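Local coordinates for protein prolyl-ACP dehydrogenase (Oscillatoria sp., PDB 4IRN) that oxidises the prolyl group carried by an acyl carrier protein in anatoxin-a biosynthesis, using bound FAD in an acyl-CoA dehydrogenase fold, at residues A[154-159]-A[199-204]; A[219-224]-A[259-264]; A[239-244]-A[390-395]. All blocks are in the same frame, centred on the assembly; numbering follows the deposited sequence.

Contact 1 (A[154-159]-A[199-204]); sequences GGWIAS and IADLFI
I157 O takes two N-H groups from the facing chain, D201 N at 2.7 Å and L202 N at 3.2 Å. The L202 donor comes in almost straight on the carbonyl, whereas D201 N lies tilted out of its plane. The neighbouring I157 N is bonded to D201 OD2 at 3.1 Å through the anti lone pair of that oxygen; with CG anti to its own carbonyl carbon (chi1 -63°), D201 turns its carboxylate back to that N-H. The backbone of D201 puts CB over one face of the W156 indole, 3.5 Å from CD2, in a CH-pi contact. From there the chains run on as parallel strands, with hydrogen bonds from S159 N to L202 O (3.1 Å) and from I204 N to S159 O (2.8 Å), at one side of the beta domain of the acyl-CoA dehydrogenase fold. A158 and L202 share one sheet face, S159 and F203 the other. There S159 CB lies 3.8 Å from F203 CD2, and S159 OG is hydrogen-bonded to the carbonyl of T195, an FAD-binding residue. Farther out, helix 141-153 backs W156 and L202, and A158 N is hydrogen-bonded to H127 ND1.

Contact 2 (A[219-224]-A[259-264]); sequences TTFMIE and ANRLGE
In R261, CG anti to the backbone N (chi1 177°) lays the methylenes alongside F221 and T219, and the bend at chi3 then turns the guanidinium aside; M222, with CG anti to its carbonyl carbon (chi1 -59°), brings its thioether against L262 on the opposite face. This is the antiparallel pairing of strand 218-224 with the short, weakly bonded strand 261-262, at the margin of the mixed sheet in the beta domain of the acyl-CoA dehydrogenase fold. F221 faces R261 as a non-hydrogen-bonded pair, in which R261 CB and CG, not the guanidinium, meet the ring, CG lying 3.7 Å from F221 CE1. M222 SD and CE both approach L262 CD1, at 3.9 Å from SD, while T220 and L262 lie side by side and point the same way; L135 and I271 pack round this apolar group.

N260 holds M222 twice, by its backbone and by its side chain: its O accepts M222 N at 2.8 Å, and its ND2 gives a bond to M222 O. That amide also reaches Y147 OH. R261 is fixed by G263 O, which accepts NE in its carbonyl plane, and by Y185 OH at NH1. L262 N bonds to T220 O from well above the carbonyl plane, a bent link. Where the chains diverge a water takes over, accepting from T220 N at 3.1 Å and donating to L262 O (2.7 Å) and E264 O (2.9 Å).

Contact 3 (A[239-244]-A[390-395]); sequences MGMRTA and LRDAIA
Two hydrogen bonds tie the loop 239-244 to helix 386-395. R391 NH1 gives one to M239 O (2.9 Å), with the oxygen near the guanidinium plane and the donor in the plane of the carbonyl. M241 N gives the other, nearly straight at 169°, to D392 OD1, which it meets from above the carboxylate plane at 2.9 Å. A water donates to the same oxygen at 2.6 Å and accepts a bond from R242 N, bridging helix and loop. In the second shell, R391 forms salt bridges with D67 and E387, and D392 OD2 is hydrogen-bonded to N118 ND2.

The apolar contacts come from two methionines. M239 CG, anti to its backbone N (chi1 -179°), is brought to 3.8 Å from R391 CG, and the extended chain beyond carries SD to 3.5 Å from I394 CD1. M241 bends at chi2, and its CG rests 3.6 Å from A395 CB. Between them G240 CA sits 3.5 Å from R391 O.

Y380 of the second subunit bonds to R391 O and packs on M239, I394 and A395. This is where the beta domain meets the C-terminal helical domain of an acyl-CoA dehydrogenase, at a subunit interface and beside the FAD site.

Overall arrangement
Contacts 1 and 2 belong to one mixed sheet, their centres 14 Å apart. Neighbouring strands 202-208 and 218-224 join them: F203 N lies 2.8 Å from I223 O, probably hydrogen-bonded, and I204 CD1 packs 3.7 Å from M222 CG. Contact 3 stands apart, its centre about 22 Å from contact 1 and 31 Å from contact 2, with nearest atoms about 7 and 18 Å away; it lies across the chain's centre from contact 2, and their segments alternate in sequence. Contacts 1 and 3 lie near FAD, contact 2 farther off: the side chains of S159 and A395 come within about 6 and 5 Å of a bound FAD, that of T220 about 11 Å.

Contact 1 (A[154-159]-A[199-204])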
loop_
_atom_site.group_PDB
_atom_site.type_symbol
_atom_site.label_atom_id
_atom_site.label_comp_id
_atom_site.label_asym_id
_atom_site.label_seq_id
_atom_site.Cartn_x
_atom_site.Cartn_y
_atom_site.Cartn_z
ATOM N N GLY A 154 -43.265 11.973 -13.645
ATOM C CA GLY A 154 -44.058 11.176 -14.580
ATOM C C GLY A 154 -43.760 9.691 -14.678
ATOM O O GLY A 154 -44.443 8.978 -15.418
ATOM N N GLY A 155 -42.756 9.215 -13.949
ATOM C CA GLY A 155 -42.401 7.800 -13.994
ATOM C C GLY A 155 -41.578 7.436 -15.216
ATOM O O GLY A 155 -41.412 6.251 -15.530
ATOM N N TRP A 156 -41.063 8.464 -15.913
ATOM C CA TRP A 156 -40.198 8.317 -17.064
ATOM C C TRP A 156 -38.784 8.085 -16.568
ATOM O O TRP A 156 -38.345 8.747 -15.621
ATOM C CB TRP A 156 -40.271 9.557 -17.962
ATOM C CG TRP A 156 -41.270 9.457 -19.082
ATOM C CD1 TRP A 156 -42.564 9.028 -18.999
ATOM C CD2 TRP A 156 -41.067 9.855 -20.443
ATOM N NE1 TRP A 156 -43.161 9.084 -20.236
ATOM C CE2 TRP A 156 -42.266 9.591 -21.142
ATOM C CE3 TRP A 156 -39.975 10.390 -21.149
ATOM C CZ2 TRP A 156 -42.410 9.857 -22.510
ATOM C CZ3 TRP A 156 -40.116 10.650 -22.507
ATOM C CH2 TRP A 156 -41.322 10.393 -23.169
ATOM N N ILE A 157 -38.098 7.106 -17.172
ATOM C CA ILE A 157 -36.728 6.769 -16.827
ATOM C C ILE A 157 -35.818 7.178 -17.974
ATOM O O ILE A 157 -36.214 7.115 -19.139
ATOM C CB ILE A 157 -36.612 5.273 -16.429
ATOM C CG1 ILE A 157 -37.347 5.027 -15.108
ATOM C CG2 ILE A 157 -35.173 4.803 -16.309
ATOM C CD1 ILE A 157 -38.384 3.987 -15.155
ATOM N N ALA A 158 -34.624 7.663 -17.640
ATOM C CA ALA A 158 -33.679 8.099 -18.653
ATOM C C ALA A 158 -32.365 7.310 -18.625
ATOM O O ALA A 158 -31.954 6.803 -17.578
ATOM C CB ALA A 158 -33.427 9.595 -18.543
ATOM N N SER A 159 -31.745 7.182 -19.806
ATOM C CA SER A 159 -30.486 6.502 -20.035
ATOM C C SER A 159 -29.517 7.455 -20.706
ATOM O O SER A 159 -29.927 8.339 -21.464
ATOM C CB SER A 159 -30.691 5.268 -20.906
ATOM O OG SER A 159 -31.218 4.196 -20.146
ATOM N N ILE A 199 -35.535 -0.308 -19.574
ATOM C CA ILE A 199 -36.694 0.311 -18.912
ATOM C C ILE A 199 -36.802 1.831 -19.154
ATOM O O ILE A 199 -37.737 2.454 -18.663
ATOM C CB ILE A 199 -36.735 -0.019 -17.401
ATOM C CG1 ILE A 199 -35.459 0.475 -16.705
ATOM C CG2 ILE A 199 -36.940 -1.508 -17.177
ATOM C CD1 ILE A 199 -35.512 0.590 -15.239
ATOM N N ALA A 200 -35.856 2.421 -19.908
ATOM C CA ALA A 200 -35.828 3.861 -20.210
ATOM C C ALA A 200 -36.892 4.296 -21.193
ATOM O O ALA A 200 -37.223 3.559 -22.120
ATOM C CB ALA A 200 -34.465 4.281 -20.728
ATOM N N ASP A 201 -37.397 5.519 -20.998
ATOM C CA ASP A 201 -38.404 6.157 -21.836
ATOM C C ASP A 201 -37.757 7.224 -22.718
ATOM O O ASP A 201 -38.268 7.509 -23.803
ATOM C CB ASP A 201 -39.528 6.747 -20.978
ATOM C CG ASP A 201 -40.292 5.699 -20.193
ATOM O OD1 ASP A 201 -41.071 4.941 -20.816
ATOM O OD2 ASP A 201 -40.082 5.605 -18.958
ATOM N N LEU A 202 -36.623 7.793 -22.258
ATOM C CA LEU A 202 -35.833 8.792 -22.984
ATOM C C LEU A 202 -34.336 8.432 -22.966
ATOM O O LEU A 202 -33.791 8.056 -21.921
ATOM C CB LEU A 202 -36.082 10.212 -22.425
ATOM C CG LEU A 202 -35.480 11.404 -23.201
ATOM C CD1 LEU A 202 -36.218 11.651 -24.539
ATOM C CD2 LEU A 202 -35.505 12.663 -22.356
ATOM N N PHE A 203 -33.687 8.543 -24.136
ATOM C CA PHE A 203 -32.284 8.213 -24.313
ATOM C C PHE A 203 -31.453 9.445 -24.639
ATOM O O PHE A 203 -31.759 10.155 -25.594
ATOM C CB PHE A 203 -32.128 7.145 -25.409
ATOM C CG PHE A 203 -32.654 5.780 -25.022
ATOM C CD1 PHE A 203 -33.992 5.452 -25.208
ATOM C CD2 PHE A 203 -31.802 4.811 -24.494
ATOM C CE1 PHE A 203 -34.475 4.186 -24.850
ATOM C CE2 PHE A 203 -32.288 3.545 -24.135
ATOM C CZ PHE A 203 -33.620 3.242 -24.319
ATOM N N ILE A 204 -30.419 9.713 -23.827
ATOM C CA ILE A 204 -29.480 10.818 -24.043
ATOM C C ILE A 204 -28.296 10.205 -24.815
ATOM O O ILE A 204 -27.496 9.466 -24.241
ATOM C CB ILE A 204 -29.068 11.529 -22.714
ATOM C CG1 ILE A 204 -30.292 11.982 -21.855
ATOM C CG2 ILE A 204 -28.066 12.665 -22.936
ATOM C CD1 ILE A 204 -31.309 12.951 -22.499
#

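Contact 2 (A[219-224]-A[259-264])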
loop_
_atom_site.group_PDB
_atom_site.type_symbol
_atom_site.label_atom_id
_atom_site.label_comp_id
_atom_site.label_asym_id
_atom_site.label_seq_id
_atom_site.Cartn_x
_atom_site.Cartn_y
_atom_site.Cartn_z
ATOM N N THR A 219 -22.131 15.818 -30.874
ATOM C CA THR A 219 -23.467 16.402 -30.690
ATOM C C THR A 219 -24.360 15.427 -29.895
ATOM O O THR A 219 -24.241 14.214 -30.066
ATOM C CB THR A 219 -24.057 16.807 -32.070
ATOM O OG1 THR A 219 -23.073 17.516 -32.835
ATOM C CG2 THR A 219 -25.301 17.670 -31.952
ATOM N N THR A 220 -25.250 15.966 -29.024
ATOM C CA THR A 220 -26.179 15.197 -28.180
ATOM C C THR A 220 -27.609 15.219 -28.738
ATOM O O THR A 220 -28.073 16.262 -29.207
ATOM C CB THR A 220 -26.121 15.695 -26.735
ATOM O OG1 THR A 220 -24.766 15.980 -26.384
ATOM C CG2 THR A 220 -26.733 14.707 -25.741
ATOM N N PHE A 221 -28.308 14.061 -28.668
ATOM C CA PHE A 221 -29.686 13.877 -29.145
ATOM C C PHE A 221 -30.544 13.162 -28.105
ATOM O O PHE A 221 -30.058 12.265 -27.405
ATOM C CB PHE A 221 -29.703 13.099 -30.468
ATOM C CG PHE A 221 -28.922 13.767 -31.573
ATOM C CD1 PHE A 221 -29.522 14.720 -32.394
ATOM C CD2 PHE A 221 -27.585 13.452 -31.791
ATOM C CE1 PHE A 221 -28.791 15.359 -33.400
ATOM C CE2 PHE A 221 -26.850 14.102 -32.787
ATOM C CZ PHE A 221 -27.460 15.045 -33.592
ATOM N N MET A 222 -31.823 13.575 -27.993
ATOM C CA MET A 222 -32.788 12.984 -27.059
ATOM C C MET A 222 -33.786 12.169 -27.851
ATOM O O MET A 222 -34.596 12.726 -28.589
ATOM C CB MET A 222 -33.491 14.057 -26.218
ATOM C CG MET A 222 -32.535 14.888 -25.398
ATOM S SD MET A 222 -33.308 16.184 -24.432
ATOM C CE MET A 222 -33.704 17.340 -25.706
ATOM N N ILE A 223 -33.678 10.841 -27.751
ATOM C CA ILE A 223 -34.532 9.932 -28.493
ATOM C C ILE A 223 -35.461 9.194 -27.543
ATOM O O ILE A 223 -34.991 8.564 -26.589
ATOM C CB ILE A 223 -33.690 9.003 -29.417
ATOM C CG1 ILE A 223 -32.769 9.834 -30.370
ATOM C CG2 ILE A 223 -34.579 8.064 -30.235
ATOM C CD1 ILE A 223 -31.548 9.111 -30.932
ATOM N N GLU A 224 -36.765 9.285 -27.797
ATOM C CA GLU A 224 -37.775 8.602 -27.003
ATOM C C GLU A 224 -37.748 7.086 -27.279
ATOM O O GLU A 224 -37.334 6.664 -28.362
ATOM C CB GLU A 224 -39.172 9.163 -27.304
ATOM C CG GLU A 224 -39.452 10.506 -26.653
ATOM C CD GLU A 224 -40.787 11.148 -26.982
ATOM O OE1 GLU A 224 -41.753 10.423 -27.320
ATOM O OE2 GLU A 224 -40.876 12.390 -26.856
ATOM N N ALA A 259 -35.339 19.527 -33.141
ATOM C CA ALA A 259 -35.929 20.069 -31.922
ATOM C C ALA A 259 -35.521 19.243 -30.703
ATOM O O ALA A 259 -35.490 19.776 -29.594
ATOM C CB ALA A 259 -37.440 20.074 -32.044
ATOM N N ASN A 260 -35.242 17.932 -30.909
ATOM C CA ASN A 260 -34.842 16.996 -29.856
ATOM C C ASN A 260 -33.320 16.879 -29.694
ATOM O O ASN A 260 -32.842 16.058 -28.913
ATOM C CB ASN A 260 -35.531 15.645 -30.020
ATOM C CG ASN A 260 -36.734 15.446 -29.128
ATOM O OD1 ASN A 260 -37.488 16.372 -28.832
ATOM N ND2 ASN A 260 -36.961 14.211 -28.706
ATOM N N ARG A 261 -32.568 17.741 -30.397
ATOM C CA ARG A 261 -31.114 17.829 -30.312
ATOM C C ARG A 261 -30.761 18.714 -29.124
ATOM O O ARG A 261 -31.165 19.867 -29.079
ATOM C CB ARG A 261 -30.543 18.399 -31.634
ATOM C CG ARG A 261 -29.041 18.612 -31.679
ATOM C CD ARG A 261 -28.608 19.437 -32.860
ATOM N NE ARG A 261 -28.980 20.835 -32.655
ATOM C CZ ARG A 261 -29.159 21.729 -33.618
ATOM N NH1 ARG A 261 -29.117 21.362 -34.892
ATOM N NH2 ARG A 261 -29.470 22.978 -33.317
ATOM N N LEU A 262 -30.025 18.168 -28.152
ATOM C CA LEU A 262 -29.619 18.909 -26.953
ATOM C C LEU A 262 -28.406 19.773 -27.296
ATOM O O LEU A 262 -27.364 19.242 -27.706
ATOM C CB LEU A 262 -29.320 17.952 -25.783
ATOM C CG LEU A 262 -29.248 18.579 -24.395
ATOM C CD1 LEU A 262 -30.621 19.005 -23.908
ATOM C CD2 LEU A 262 -28.653 17.606 -23.415
ATOM N N GLY A 263 -28.591 21.093 -27.203
ATOM C CA GLY A 263 -27.582 22.083 -27.554
ATOM C C GLY A 263 -27.368 22.205 -29.051
ATOM O O GLY A 263 -28.022 21.523 -29.846
ATOM N N GLU A 264 -26.433 23.077 -29.449
ATOM C CA GLU A 264 -26.096 23.288 -30.858
ATOM C C GLU A 264 -25.166 22.176 -31.353
ATOM O O GLU A 264 -24.672 21.372 -30.550
ATOM C CB GLU A 264 -25.432 24.671 -31.051
ATOM C CG GLU A 264 -26.389 25.853 -30.975
ATOM C CD GLU A 264 -27.446 25.991 -32.062
ATOM O OE1 GLU A 264 -27.225 25.495 -33.193
ATOM O OE2 GLU A 264 -28.481 26.642 -31.791
HETATM O O HOH W 1 -24.996 19.008 -28.912
#

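Contact 3 (A[239-244]-A[390-395])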
loop_
_atom_site.group_PDB
_atom_site.type_symbol
_atom_site.label_atom_id
_atom_site.label_comp_id
_atom_site.label_asym_id
_atom_site.label_seq_id
_atom_site.Cartn_x
_atom_site.Cartn_y
_atom_site.Cartn_z
ATOM N N MET A 239 -20.903 -8.915 -12.110
ATOM C CA MET A 239 -20.478 -9.257 -10.744
ATOM C C MET A 239 -21.458 -8.763 -9.668
ATOM O O MET A 239 -22.024 -9.571 -8.925
ATOM C CB MET A 239 -19.046 -8.747 -10.488
ATOM C CG MET A 239 -18.534 -9.080 -9.109
ATOM S SD MET A 239 -16.782 -8.750 -8.971
ATOM C CE MET A 239 -16.333 -9.876 -7.730
ATOM N N GLY A 240 -21.618 -7.447 -9.599
ATOM C CA GLY A 240 -22.526 -6.769 -8.685
ATOM C C GLY A 240 -23.415 -5.825 -9.465
ATOM O O GLY A 240 -23.437 -5.881 -10.695
ATOM N N MET A 241 -24.148 -4.945 -8.757
ATOM C CA MET A 241 -25.111 -3.993 -9.332
ATOM C C MET A 241 -26.140 -4.732 -10.215
ATOM O O MET A 241 -26.659 -4.168 -11.177
ATOM C CB MET A 241 -24.416 -2.840 -10.090
ATOM C CG MET A 241 -23.494 -1.993 -9.237
ATOM S SD MET A 241 -24.329 -1.068 -7.945
ATOM C CE MET A 241 -23.030 0.012 -7.427
ATOM N N ARG A 242 -26.433 -6.001 -9.853
ATOM C CA ARG A 242 -27.341 -6.927 -10.542
ATOM C C ARG A 242 -28.810 -6.493 -10.553
ATOM O O ARG A 242 -29.586 -6.975 -11.378
ATOM C CB ARG A 242 -27.163 -8.355 -9.991
ATOM C CG ARG A 242 -25.823 -8.964 -10.391
ATOM C CD ARG A 242 -25.429 -10.185 -9.589
ATOM N NE ARG A 242 -26.172 -11.393 -9.971
ATOM C CZ ARG A 242 -25.833 -12.227 -10.956
ATOM N NH1 ARG A 242 -24.772 -11.977 -11.715
ATOM N NH2 ARG A 242 -26.563 -13.300 -11.204
ATOM N N THR A 243 -29.172 -5.546 -9.672
ATOM C CA THR A 243 -30.517 -4.992 -9.555
ATOM C C THR A 243 -30.656 -3.728 -10.420
ATOM O O THR A 243 -31.661 -3.020 -10.327
ATOM C CB THR A 243 -30.899 -4.821 -8.083
ATOM O OG1 THR A 243 -29.953 -3.947 -7.480
ATOM C CG2 THR A 243 -30.927 -6.150 -7.324
ATOM N N ALA A 244 -29.643 -3.463 -11.273
ATOM C CA ALA A 244 -29.610 -2.351 -12.223
ATOM C C ALA A 244 -29.454 -2.953 -13.615
ATOM O O ALA A 244 -28.555 -3.765 -13.838
ATOM C CB ALA A 244 -28.450 -1.410 -11.917
ATOM N N LEU A 390 -19.262 -5.785 -1.539
ATOM C CA LEU A 390 -17.979 -5.740 -2.260
ATOM C C LEU A 390 -18.180 -5.860 -3.772
ATOM O O LEU A 390 -17.588 -5.077 -4.523
ATOM C CB LEU A 390 -16.988 -6.805 -1.747
ATOM C CG LEU A 390 -15.627 -6.902 -2.476
ATOM C CD1 LEU A 390 -14.813 -5.600 -2.370
ATOM C CD2 LEU A 390 -14.818 -8.077 -1.964
ATOM N N ARG A 391 -19.027 -6.828 -4.212
ATOM C CA ARG A 391 -19.360 -7.065 -5.622
ATOM C C ARG A 391 -19.921 -5.795 -6.274
ATOM O O ARG A 391 -19.543 -5.474 -7.400
ATOM C CB ARG A 391 -20.353 -8.228 -5.776
ATOM C CG ARG A 391 -19.750 -9.613 -5.516
ATOM C CD ARG A 391 -20.633 -10.744 -6.029
ATOM N NE ARG A 391 -21.736 -11.051 -5.115
ATOM C CZ ARG A 391 -22.997 -10.661 -5.294
ATOM N NH1 ARG A 391 -23.335 -9.948 -6.362
ATOM N NH2 ARG A 391 -23.927 -10.982 -4.408
ATOM N N ASP A 392 -20.781 -5.057 -5.542
ATOM C CA ASP A 392 -21.387 -3.803 -5.997
ATOM C C ASP A 392 -20.366 -2.673 -6.050
ATOM O O ASP A 392 -20.378 -1.889 -6.996
ATOM C CB ASP A 392 -22.587 -3.402 -5.108
ATOM C CG ASP A 392 -23.744 -4.391 -5.031
ATOM O OD1 ASP A 392 -23.824 -5.292 -5.901
ATOM O OD2 ASP A 392 -24.570 -4.266 -4.098
ATOM N N ALA A 393 -19.482 -2.600 -5.040
ATOM C CA ALA A 393 -18.431 -1.587 -4.911
ATOM C C ALA A 393 -17.457 -1.548 -6.095
ATOM O O ALA A 393 -17.010 -0.459 -6.458
ATOM C CB ALA A 393 -17.664 -1.782 -3.610
ATOM N N ILE A 394 -17.117 -2.716 -6.683
ATOM C CA ILE A 394 -16.181 -2.807 -7.811
ATOM C C ILE A 394 -16.641 -1.996 -9.022
ATOM O O ILE A 394 -15.823 -1.308 -9.630
ATOM C CB ILE A 394 -15.825 -4.278 -8.161
ATOM C CG1 ILE A 394 -15.083 -4.938 -6.978
ATOM C CG2 ILE A 394 -14.985 -4.374 -9.450
ATOM C CD1 ILE A 394 -15.109 -6.401 -6.968
ATOM N N ALA A 395 -17.950 -2.042 -9.338
ATOM C CA ALA A 395 -18.568 -1.322 -10.456
ATOM C C ALA A 395 -18.128 0.145 -10.532
ATOM O O ALA A 395 -17.842 0.634 -11.626
ATOM C CB ALA A 395 -20.080 -1.404 -10.359
HETATM O O HOH W 2 -25.936 -6.527 -6.917
#